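Local structure of putative isomerase (Streptomyces coelicolor A3, 2OQH) at residues C104-A107 and M108-T112; G113-V116 and T117-L120. The protein probably dehydrates D-glucarate to 5-dehydro-4-deoxy-D-glucarate, as a TIM-barrel member of the enolase superfamily. All blocks are in the same frame, centred on the assembly; numbering follows the deposited sequence.

Interaction 1. Residues C104-A107 and M108-T112; sequences CWDA and MGKAT
C104 and M108 begin a run of four consecutive i to i+4 backbone bonds that makes 104-107 and 108-112 adjoining turns of one helix. M108 N reaches C104 O at 2.8 Å, G109 N reaches W105 O at 2.9 Å, K110 N reaches D106 O at 3.1 Å and A111 N reaches A107 O at 2.8 Å. Their N-H...O angles run from 148° to 158°, which is regular alpha-helical geometry. M108, a selenomethionine, carries most of the side-chain contact. Its chain folds back along the helix and bends at the last torsion (chi3 -112°), laying the selenium and the methyl group over one face of the W105 indole. SE lies 4.6 Å from the centroid of the W105 six-membered ring, a Met-aromatic contact, while CE sits almost on the normal of the W105 five-membered ring, 4.3 Å from its centroid, as a CH-pi contact. The same CE presses on C104 CB at 3.5 Å, closer than usual for two carbons. These residues belong to the C-terminal turns of helix 85-112 in the N-terminal domain of the mandelate racemase/muconate lactonizing enzyme family, and L75 of helix 75-81 touches C104, W105 and M108. A second i to i+4 pair is charged: the extended K110 chain brings NZ to 3.3 Å from D106 OD2, a salt bridge whose hydrogen bond is weak. The strongest partners of both lie outside this turn: D106 OD1 accepts from L353 N and K110 NZ donates to E45 O, while D106 OD2 also accepts from W47 N.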
ATOM      1  N   CYS A 104       9.289  -8.158  13.418  1.00 17.24           N
ATOM      2  CA  CYS A 104      10.699  -8.183  13.805  1.00 18.01           C
ATOM      3  C   CYS A 104      11.297  -6.771  13.849  1.00 17.83           C
ATOM      4  O   CYS A 104      12.092  -6.456  14.735  1.00 18.27           O
ATOM      5  CB  CYS A 104      11.499  -9.069  12.845  1.00 19.58           C
ATOM      6  SG  CYS A 104      11.190 -10.831  13.032  1.00 19.79           S
ATOM      7  N   TRP A 105      10.924  -5.925  12.892  1.00 15.48           N
ATOM      8  CA  TRP A 105      11.421  -4.555  12.873  1.00 15.32           C
ATOM      9  C   TRP A 105      10.914  -3.816  14.109  1.00 15.86           C
ATOM     10  O   TRP A 105      11.638  -3.046  14.733  1.00 15.07           O
ATOM     11  CB  TRP A 105      10.949  -3.822  11.614  1.00 16.50           C
ATOM     12  CG  TRP A 105      11.842  -4.031  10.421  1.00 16.64           C
ATOM     13  CD1 TRP A 105      11.660  -4.917   9.399  1.00 17.52           C
ATOM     14  CD2 TRP A 105      13.060  -3.335  10.136  1.00 17.42           C
ATOM     15  NE1 TRP A 105      12.688  -4.812   8.491  1.00 16.02           N
ATOM     16  CE2 TRP A 105      13.563  -3.848   8.921  1.00 17.90           C
ATOM     17  CE3 TRP A 105      13.780  -2.324  10.794  1.00 18.55           C
ATOM     18  CZ2 TRP A 105      14.754  -3.386   8.347  1.00 16.96           C
ATOM     19  CZ3 TRP A 105      14.968  -1.864  10.225  1.00 19.12           C
ATOM     20  CH2 TRP A 105      15.440  -2.396   9.013  1.00 19.51           C
ATOM     21  N   ASP A 106       9.649  -4.045  14.442  1.00 16.15           N
ATOM     22  CA  ASP A 106       9.047  -3.412  15.606  1.00 17.11           C
ATOM     23  C   ASP A 106       9.833  -3.850  16.847  1.00 17.09           C
ATOM     24  O   ASP A 106      10.192  -3.022  17.684  1.00 18.52           O
ATOM     25  CB  ASP A 106       7.577  -3.826  15.700  1.00 17.62           C
ATOM     26  CG  ASP A 106       6.822  -3.099  16.802  1.00 18.40           C
ATOM     27  OD1 ASP A 106       7.055  -1.883  17.002  1.00 18.40           O
ATOM     28  OD2 ASP A 106       5.973  -3.752  17.450  1.00 18.62           O
ATOM     29  N   ALA A 107      10.115  -5.145  16.946  1.00 16.65           N
ATOM     30  CA  ALA A 107      10.872  -5.689  18.072  1.00 16.86           C
ATOM     31  C   ALA A 107      12.292  -5.112  18.111  1.00 18.15           C
ATOM     32  O   ALA A 107      12.830  -4.845  19.184  1.00 18.73           O
ATOM     33  CB  ALA A 107      10.926  -7.213  17.979  1.00 14.95           C
HETATM   34  N   MSE A 108      12.893  -4.927  16.936  1.00 17.11           N
HETATM   35  CA  MSE A 108      14.242  -4.375  16.830  1.00 17.92           C
HETATM   36  C   MSE A 108      14.294  -2.940  17.346  1.00 16.34           C
HETATM   37  O   MSE A 108      15.234  -2.549  18.040  1.00 16.89           O
HETATM   38  CB  MSE A 108      14.716  -4.407  15.369  1.00 19.08           C
HETATM   39  CG  MSE A 108      15.222  -5.768  14.881  1.00 23.83           C
HETATM   40 SE   MSE A 108      15.592  -5.727  12.958  1.00 30.04          SE
HETATM   41  CE  MSE A 108      14.183  -6.891  12.383  1.00 29.33           C
ATOM     42  N   GLY A 109      13.288  -2.153  16.984  1.00 17.39           N
ATOM     43  CA  GLY A 109      13.242  -0.772  17.428  1.00 18.63           C
ATOM     44  C   GLY A 109      13.084  -0.709  18.935  1.00 19.79           C
ATOM     45  O   GLY A 109      13.693   0.122  19.604  1.00 21.11           O
ATOM     46  N   LYS A 110      12.262  -1.598  19.472  1.00 20.53           N
ATOM     47  CA  LYS A 110      12.033  -1.647  20.909  1.00 21.24           C
ATOM     48  C   LYS A 110      13.299  -2.116  21.611  1.00 22.26           C
ATOM     49  O   LYS A 110      13.689  -1.553  22.632  1.00 23.08           O
ATOM     50  CB  LYS A 110      10.858  -2.582  21.218  1.00 20.52           C
ATOM     51  CG  LYS A 110       9.536  -2.044  20.697  1.00 19.68           C
ATOM     52  CD  LYS A 110       8.368  -2.973  20.967  1.00 20.43           C
ATOM     53  CE  LYS A 110       7.076  -2.326  20.486  1.00 23.19           C
ATOM     54  NZ  LYS A 110       5.875  -3.176  20.718  1.00 24.65           N
ATOM     55  N   ALA A 111      13.960  -3.129  21.057  1.00 22.35           N
ATOM     56  CA  ALA A 111      15.183  -3.629  21.670  1.00 22.03           C
ATOM     57  C   ALA A 111      16.298  -2.575  21.623  1.00 22.60           C
ATOM     58  O   ALA A 111      17.198  -2.578  22.460  1.00 24.15           O
ATOM     59  CB  ALA A 111      15.633  -4.917  20.979  1.00 21.93           C
ATOM     60  N   THR A 112      16.241  -1.669  20.655  1.00 22.10           N
ATOM     61  CA  THR A 112      17.272  -0.636  20.551  1.00 21.89           C
ATOM     62  C   THR A 112      16.809   0.715  21.078  1.00 21.16           C
ATOM     63  O   THR A 112      17.601   1.659  21.153  1.00 20.98           O
ATOM     64  CB  THR A 112      17.723  -0.412  19.091  1.00 22.60           C
ATOM     65  OG1 THR A 112      16.593  -0.015  18.301  1.00 22.51           O
ATOM     66  CG2 THR A 112      18.351  -1.675  18.519  1.00 22.29           C
TER

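Interaction 2. Residues G113-V116 and T117-L120; sequences GQSV and TDLL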
ATOM      1  N   GLY A 113      15.530   0.807  21.432  1.00 20.86           N
ATOM      2  CA  GLY A 113      14.989   2.064  21.920  1.00 20.88           C
ATOM      3  C   GLY A 113      14.964   3.093  20.806  1.00 21.82           C
ATOM      4  O   GLY A 113      15.012   4.302  21.057  1.00 21.66           O
ATOM      5  N   GLN A 114      14.878   2.612  19.566  1.00 21.19           N
ATOM      6  CA  GLN A 114      14.860   3.482  18.394  1.00 18.72           C
ATOM      7  C   GLN A 114      13.615   3.271  17.537  1.00 18.35           C
ATOM      8  O   GLN A 114      13.054   2.179  17.491  1.00 18.61           O
ATOM      9  CB  GLN A 114      16.101   3.221  17.537  1.00 20.08           C
ATOM     10  CG  GLN A 114      17.417   3.450  18.258  1.00 21.44           C
ATOM     11  CD  GLN A 114      17.694   4.916  18.548  1.00 21.71           C
ATOM     12  OE1 GLN A 114      18.634   5.245  19.268  1.00 25.75           O
ATOM     13  NE2 GLN A 114      16.887   5.801  17.982  1.00 24.06           N
ATOM     14  N   SER A 115      13.189   4.327  16.856  1.00 18.05           N
ATOM     15  CA  SER A 115      12.027   4.241  15.981  1.00 18.74           C
ATOM     16  C   SER A 115      12.442   3.444  14.752  1.00 18.84           C
ATOM     17  O   SER A 115      13.611   3.474  14.365  1.00 19.00           O
ATOM     18  CB  SER A 115      11.593   5.633  15.543  1.00 17.95           C
ATOM     19  OG  SER A 115      12.639   6.282  14.837  1.00 19.28           O
ATOM     20  N   VAL A 116      11.505   2.729  14.140  1.00 18.79           N
ATOM     21  CA  VAL A 116      11.843   1.973  12.946  1.00 19.07           C
ATOM     22  C   VAL A 116      12.365   2.953  11.897  1.00 18.84           C
ATOM     23  O   VAL A 116      13.232   2.614  11.096  1.00 19.51           O
ATOM     24  CB  VAL A 116      10.632   1.214  12.384  1.00 17.49           C
ATOM     25  CG1 VAL A 116      10.965   0.660  11.003  1.00 17.62           C
ATOM     26  CG2 VAL A 116      10.262   0.073  13.323  1.00 15.65           C
ATOM     27  N   THR A 117      11.843   4.175  11.923  1.00 18.89           N
ATOM     28  CA  THR A 117      12.268   5.207  10.983  1.00 18.49           C
ATOM     29  C   THR A 117      13.765   5.471  11.101  1.00 19.97           C
ATOM     30  O   THR A 117      14.472   5.560  10.092  1.00 20.41           O
ATOM     31  CB  THR A 117      11.526   6.522  11.237  1.00 18.25           C
ATOM     32  OG1 THR A 117      10.117   6.309  11.081  1.00 17.69           O
ATOM     33  CG2 THR A 117      11.998   7.595  10.263  1.00 16.06           C
ATOM     34  N   ASP A 118      14.248   5.603  12.335  1.00 18.11           N
ATOM     35  CA  ASP A 118      15.667   5.851  12.562  1.00 18.23           C
ATOM     36  C   ASP A 118      16.527   4.640  12.211  1.00 16.99           C
ATOM     37  O   ASP A 118      17.726   4.774  11.986  1.00 17.71           O
ATOM     38  CB  ASP A 118      15.929   6.254  14.019  1.00 21.03           C
ATOM     39  CG  ASP A 118      15.728   7.741  14.261  1.00 25.45           C
ATOM     40  OD1 ASP A 118      15.704   8.510  13.272  1.00 25.72           O
ATOM     41  OD2 ASP A 118      15.611   8.146  15.442  1.00 26.69           O
ATOM     42  N   LEU A 119      15.929   3.458  12.174  1.00 15.49           N
ATOM     43  CA  LEU A 119      16.698   2.276  11.819  1.00 14.74           C
ATOM     44  C   LEU A 119      16.727   2.117  10.293  1.00 15.22           C
ATOM     45  O   LEU A 119      17.471   1.299   9.760  1.00 16.07           O
ATOM     46  CB  LEU A 119      16.105   1.034  12.492  1.00 15.42           C
ATOM     47  CG  LEU A 119      16.224   1.022  14.029  1.00 15.78           C
ATOM     48  CD1 LEU A 119      15.553  -0.217  14.604  1.00 16.53           C
ATOM     49  CD2 LEU A 119      17.692   1.076  14.437  1.00 17.29           C
ATOM     50  N   LEU A 120      15.925   2.923   9.600  1.00 15.10           N
ATOM     51  CA  LEU A 120      15.854   2.881   8.139  1.00 14.96           C
ATOM     52  C   LEU A 120      16.550   4.069   7.465  1.00 13.77           C
ATOM     53  O   LEU A 120      16.395   4.283   6.265  1.00 15.28           O
ATOM     54  CB  LEU A 120      14.392   2.830   7.684  1.00 12.71           C
ATOM     55  CG  LEU A 120      13.545   1.630   8.124  1.00 13.12           C
ATOM     56  CD1 LEU A 120      12.097   1.845   7.704  1.00 12.59           C
ATOM     57  CD2 LEU A 120      14.096   0.351   7.520  1.00 12.95           C
TER
HETATM   58  O   HOH W   1      14.622   6.688  17.427  1.00 27.44           O
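Q114 makes the first approach of 113-116 to 117-120, directly after G113, which has positive phi (68°) and is the C-prime residue of the Schellman motif that ends helix 85-112, with Q114 N directed to G109 O and G113 N to K110 O. Q114 CB rests 4.1 Å from L119 CD2. The Q114 chain bends at its second torsion and carries NE2 to 3.7 Å from D118 OD2, a loose approach of amide to carboxylate. S115 follows at the N-cap of the short helix 116-119. Its OG, set between its own backbone N and carbonyl carbon (chi1 60°), reaches forward to accept from D118 N at 3.1 Å, with an N-H...O angle of 154°. The reciprocal half of a capping box would run from S115 N to the D118 carboxylate. Here a water spans that gap, accepting from S115 N at 2.8 Å and donating to D118 OD2 at 2.7 Å, so the cap is completed through solvent. S115 also supplies its carbonyl: L119 N lies in the carbonyl plane of S115 O at 3.2 Å, giving the helix an i to i+4 bond. The bond from the same L119 N to V116 O is weak, in keeping with a helix barely one turn long. The V116 side chain runs beside that of L120, pointing the same way, and CG1 of V116 meets CD1 of L120 at 3.7 Å. Helix 303-315 packs against this part of the chain: A311 touches V116 and T117, and S315 touches L120. G352 is backbone-bonded to Q114 and V116.

In the fold
Followed from the N terminus, the two contacts are in series: interaction 1 closes within the last turns of helix 85-112, and interaction 2 opens at the next residue. They neither nest nor cross, and neither closes a long loop. Between them the chain reverses at G113 and runs extended through Q114 and S115, G109 O probably accepting from Q114 N, and helix 116-119 folds back on its predecessor. Their centres are about 8 Å apart, bridged by W105 CH2 against L120 CD2 at 3.4 Å and by G109 CA against L119 CD1. Interaction 1 faces helix 75-81, whereas interaction 2 reaches helix 303-315 and, through L120 O, K281 of helix 277-289, both part of the TIM-barrel region.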